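Hypothetical protein TM1012 (Thermotoga maritima, PDB 2FCL) is a putative nucleotidyltransferase of the aminoglycoside-2''-adenylyltransferase family, whose substrate is not established. Local coordinates at residues P16-V21 / V51-I56. Residues are numbered along the deposited sequence; the frame is centred on the assembly and turned at random.
Sequences PEYLRV and VEVHDI. With EDO (1,2-ethanediol), chain D.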
ATOM      1  N   PRO A  16      18.356   1.629   2.560  1.00 14.86           N
ATOM      2  CA  PRO A  16      18.355   3.071   2.367  1.00 15.65           C
ATOM      3  C   PRO A  16      17.637   3.538   1.101  1.00 15.02           C
ATOM      4  O   PRO A  16      16.987   4.575   1.129  1.00 14.14           O
ATOM      5  CB  PRO A  16      19.848   3.406   2.300  1.00 19.13           C
ATOM      6  CG  PRO A  16      20.487   2.370   3.077  1.00 20.08           C
ATOM      7  CD  PRO A  16      19.720   1.125   2.821  1.00 17.10           C
ATOM      8  N   GLU A  17      17.772   2.805   0.002  1.00 13.65           N
ATOM      9  CA  GLU A  17      17.137   3.233  -1.250  1.00 14.36           C
ATOM     10  C   GLU A  17      15.616   3.336  -1.089  1.00 12.66           C
ATOM     11  O   GLU A  17      14.989   4.241  -1.651  1.00 12.38           O
ATOM     12  CB  GLU A  17      17.501   2.326  -2.435  1.00 16.82           C
ATOM     13  CG  GLU A  17      17.251   0.843  -2.250  1.00 18.98           C
ATOM     14  CD  GLU A  17      18.455   0.076  -1.657  1.00 23.60           C
ATOM     15  OE1 GLU A  17      19.286   0.668  -0.916  1.00 21.74           O
ATOM     16  OE2 GLU A  17      18.556  -1.142  -1.928  1.00 28.99           O
ATOM     17  N   TYR A  18      15.033   2.430  -0.312  1.00 11.85           N
ATOM     18  CA  TYR A  18      13.590   2.467  -0.048  1.00 11.44           C
ATOM     19  C   TYR A  18      13.229   3.579   0.908  1.00 11.29           C
ATOM     20  O   TYR A  18      12.224   4.240   0.719  1.00 10.71           O
ATOM     21  CB  TYR A  18      13.081   1.108   0.439  1.00 12.77           C
ATOM     22  CG  TYR A  18      12.869   0.150  -0.712  1.00 14.79           C
ATOM     23  CD1 TYR A  18      13.909  -0.611  -1.249  1.00 21.00           C
ATOM     24  CD2 TYR A  18      11.613   0.069  -1.314  1.00 18.17           C
ATOM     25  CE1 TYR A  18      13.680  -1.445  -2.366  1.00 20.28           C
ATOM     26  CE2 TYR A  18      11.378  -0.753  -2.387  1.00 19.17           C
ATOM     27  CZ  TYR A  18      12.407  -1.507  -2.908  1.00 18.71           C
ATOM     28  OH  TYR A  18      12.110  -2.309  -3.982  1.00 22.26           O
ATOM     29  N   LEU A  19      14.062   3.831   1.904  1.00 11.54           N
ATOM     30  CA  LEU A  19      13.823   4.936   2.804  1.00 11.71           C
ATOM     31  C   LEU A  19      13.833   6.258   2.040  1.00 11.01           C
ATOM     32  O   LEU A  19      13.025   7.149   2.314  1.00  9.93           O
ATOM     33  CB  LEU A  19      14.870   4.959   3.926  1.00 12.00           C
ATOM     34  CG  LEU A  19      14.674   6.019   5.006  1.00 15.69           C
ATOM     35  CD1 LEU A  19      13.408   5.777   5.817  1.00 18.61           C
ATOM     36  CD2 LEU A  19      15.887   6.087   5.902  1.00 15.76           C
ATOM     37  N   ARG A  20      14.762   6.408   1.101  1.00 10.17           N
ATOM     38  CA  ARG A  20      14.855   7.642   0.348  1.00 10.03           C
ATOM     39  C   ARG A  20      13.637   7.868  -0.543  1.00  9.10           C
ATOM     40  O   ARG A  20      13.157   9.001  -0.660  1.00  9.12           O
ATOM     41  CB  ARG A  20      16.134   7.651  -0.477  1.00 10.93           C
ATOM     42  CG  ARG A  20      17.390   7.788   0.355  1.00 12.45           C
ATOM     43  CD  ARG A  20      18.588   8.154  -0.510  1.00 16.62           C
ATOM     44  NE  ARG A  20      18.803   7.246  -1.640  1.00 19.81           N
ATOM     45  CZ  ARG A  20      19.585   6.164  -1.641  1.00 20.07           C
ATOM     46  NH1 ARG A  20      20.272   5.791  -0.564  1.00 21.95           N
ATOM     47  NH2 ARG A  20      19.677   5.454  -2.755  1.00 22.08           N
ATOM     48  N   VAL A  21      13.140   6.806  -1.177  1.00  8.41           N
ATOM     49  CA  VAL A  21      11.927   6.947  -1.975  1.00  8.67           C
ATOM     50  C   VAL A  21      10.722   7.225  -1.083  1.00  8.35           C
ATOM     51  O   VAL A  21       9.880   8.075  -1.422  1.00  8.56           O
ATOM     52  CB  VAL A  21      11.717   5.750  -2.913  1.00  9.80           C
ATOM     53  CG1 VAL A  21      10.332   5.774  -3.567  1.00 10.11           C
ATOM     54  CG2 VAL A  21      12.795   5.744  -3.965  1.00 10.89           C
ATOM     55  N   VAL A  51      10.503  -8.720   6.654  1.00 18.65           N
ATOM     56  CA  VAL A  51      10.283  -9.182   5.295  1.00 18.86           C
ATOM     57  C   VAL A  51      11.165  -8.362   4.359  1.00 19.84           C
ATOM     58  O   VAL A  51      11.547  -7.225   4.681  1.00 23.06           O
ATOM     59  CB  VAL A  51       8.781  -9.034   4.859  1.00 19.46           C
ATOM     60  CG1 VAL A  51       7.884  -9.924   5.711  1.00 23.88           C
ATOM     61  CG2 VAL A  51       8.313  -7.577   4.911  1.00 22.13           C
ATOM     62  N   GLU A  52      11.439  -8.914   3.186  1.00 19.96           N
ATOM     63  CA  GLU A  52      12.193  -8.199   2.163  1.00 20.22           C
ATOM     64  C   GLU A  52      11.271  -7.183   1.508  1.00 18.70           C
ATOM     65  O   GLU A  52      10.114  -7.479   1.249  1.00 20.00           O
ATOM     66  CB  GLU A  52      12.728  -9.157   1.097  1.00 21.78           C
ATOM     67  N   VAL A  53      11.775  -5.988   1.254  1.00 19.43           N
ATOM     68  CA  VAL A  53      10.932  -4.978   0.640  1.00 19.31           C
ATOM     69  C   VAL A  53      11.207  -4.992  -0.821  1.00 21.58           C
ATOM     70  O   VAL A  53      12.331  -4.768  -1.243  1.00 20.93           O
ATOM     71  CB  VAL A  53      11.122  -3.593   1.260  1.00 17.77           C
ATOM     72  CG1 VAL A  53      10.334  -2.535   0.500  1.00 19.41           C
ATOM     73  CG2 VAL A  53      10.645  -3.645   2.695  1.00 18.86           C
ATOM     74  N   HIS A  54      10.161  -5.316  -1.568  1.00 23.25           N
ATOM     75  CA  HIS A  54      10.197  -5.282  -3.016  0.50 22.97           C
ATOM     76  C   HIS A  54       9.049  -4.413  -3.496  1.00 21.50           C
ATOM     77  O   HIS A  54       7.856  -4.781  -3.375  1.00 24.71           O
ATOM     78  CB  HIS A  54      10.113  -6.692  -3.610  0.50 24.62           C
ATOM     79  CG  HIS A  54      11.292  -7.553  -3.281  0.50 24.72           C
ATOM     80  ND1 HIS A  54      11.202  -8.653  -2.458  0.50 28.02           N
ATOM     81  CD2 HIS A  54      12.594  -7.459  -3.643  0.50 25.26           C
ATOM     82  CE1 HIS A  54      12.394  -9.208  -2.337  0.50 25.35           C
ATOM     83  NE2 HIS A  54      13.258  -8.503  -3.045  0.50 26.64           N
ATOM     84  N   ASP A  55       9.426  -3.251  -4.017  1.00 17.51           N
ATOM     85  CA  ASP A  55       8.515  -2.257  -4.543  1.00 15.19           C
ATOM     86  C   ASP A  55       7.815  -1.584  -3.382  1.00 12.99           C
ATOM     87  O   ASP A  55       7.946  -1.998  -2.231  1.00 13.77           O
ATOM     88  CB  ASP A  55       7.458  -2.846  -5.470  1.00 19.29           C
ATOM     89  CG  ASP A  55       8.002  -3.874  -6.417  1.00 27.22           C
ATOM     90  OD1 ASP A  55       8.806  -3.491  -7.279  1.00 28.86           O
ATOM     91  OD2 ASP A  55       7.598  -5.054  -6.296  1.00 32.42           O
ATOM     92  N   ILE A  56       7.041  -0.557  -3.724  1.00 10.36           N
ATOM     93  CA  ILE A  56       6.238   0.158  -2.762  1.00 10.08           C
ATOM     94  C   ILE A  56       4.800   0.171  -3.238  1.00 10.59           C
ATOM     95  O   ILE A  56       4.537   0.478  -4.398  1.00 12.57           O
ATOM     96  CB  ILE A  56       6.752   1.584  -2.567  1.00  9.97           C
ATOM     97  CG1 ILE A  56       8.198   1.550  -2.077  1.00 10.94           C
ATOM     98  CG2 ILE A  56       5.838   2.370  -1.623  1.00 10.50           C
ATOM     99  CD1 ILE A  56       8.802   2.907  -1.884  1.00 12.33           C
TER
HETATM  100  C1  EDO D 160       6.141  -2.707  -0.525  1.00 18.74           C
HETATM  101  O1  EDO D 160       5.718  -3.690  -1.508  1.00 24.59           O
HETATM  102  C2  EDO D 160       4.904  -1.969  -0.055  1.00 11.61           C
HETATM  103  O2  EDO D 160       4.827  -0.603   0.246  1.00 19.99           O
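Tyr18 lays its ring against Val53, and one methyl does most of the touching: CG1 of Val53 sits over one ring face, 3.8 Å from the ring centroid and 26° off the normal, a CH-pi contact. The methyl is shifted off centre toward the CD2 and CE2 side, with CG1 of Val53 3.4 Å from CD2 of Tyr18. Val53 can offer this branch because CG1 stands anti to its own backbone N (chi1 174°). Ile56 comes to the same ring at its edge, CG1 lying 3.8 Å from CD2 of Tyr18. Its chain then runs on extended, carrying CD1 to Val21 one helical turn further on, 3.7 Å from CG1 of that valine. Ile100 also touches both Tyr18 and Val21, while Ser41 and Ala45 of helix 40-46 meet Val53 and Leu42 meets Ile56.

Moving outward along the tyrosine, its hydroxyl ends at the loop backbone. The amide N of Asp55 donates to OH of Tyr18 over 2.8 Å, nearly straight at 168°, from near the ring plane, so the ring is gripped both over a face and at its tip. Beyond that lies a 1,2-ethanediol, probably from the crystallisation liquor, whose placement is doubtful.

The contact pins the N-terminal helix 16-22 to the loop just before strand 57-60, where the chain returns to the mixed sheet. Asp55 and Asp57 have the spacing of the Asp-x-Asp motif of nucleotidyltransferases, whose carboxylates usually bind metal; no metal is modelled here, and a catalytic role is only inferred.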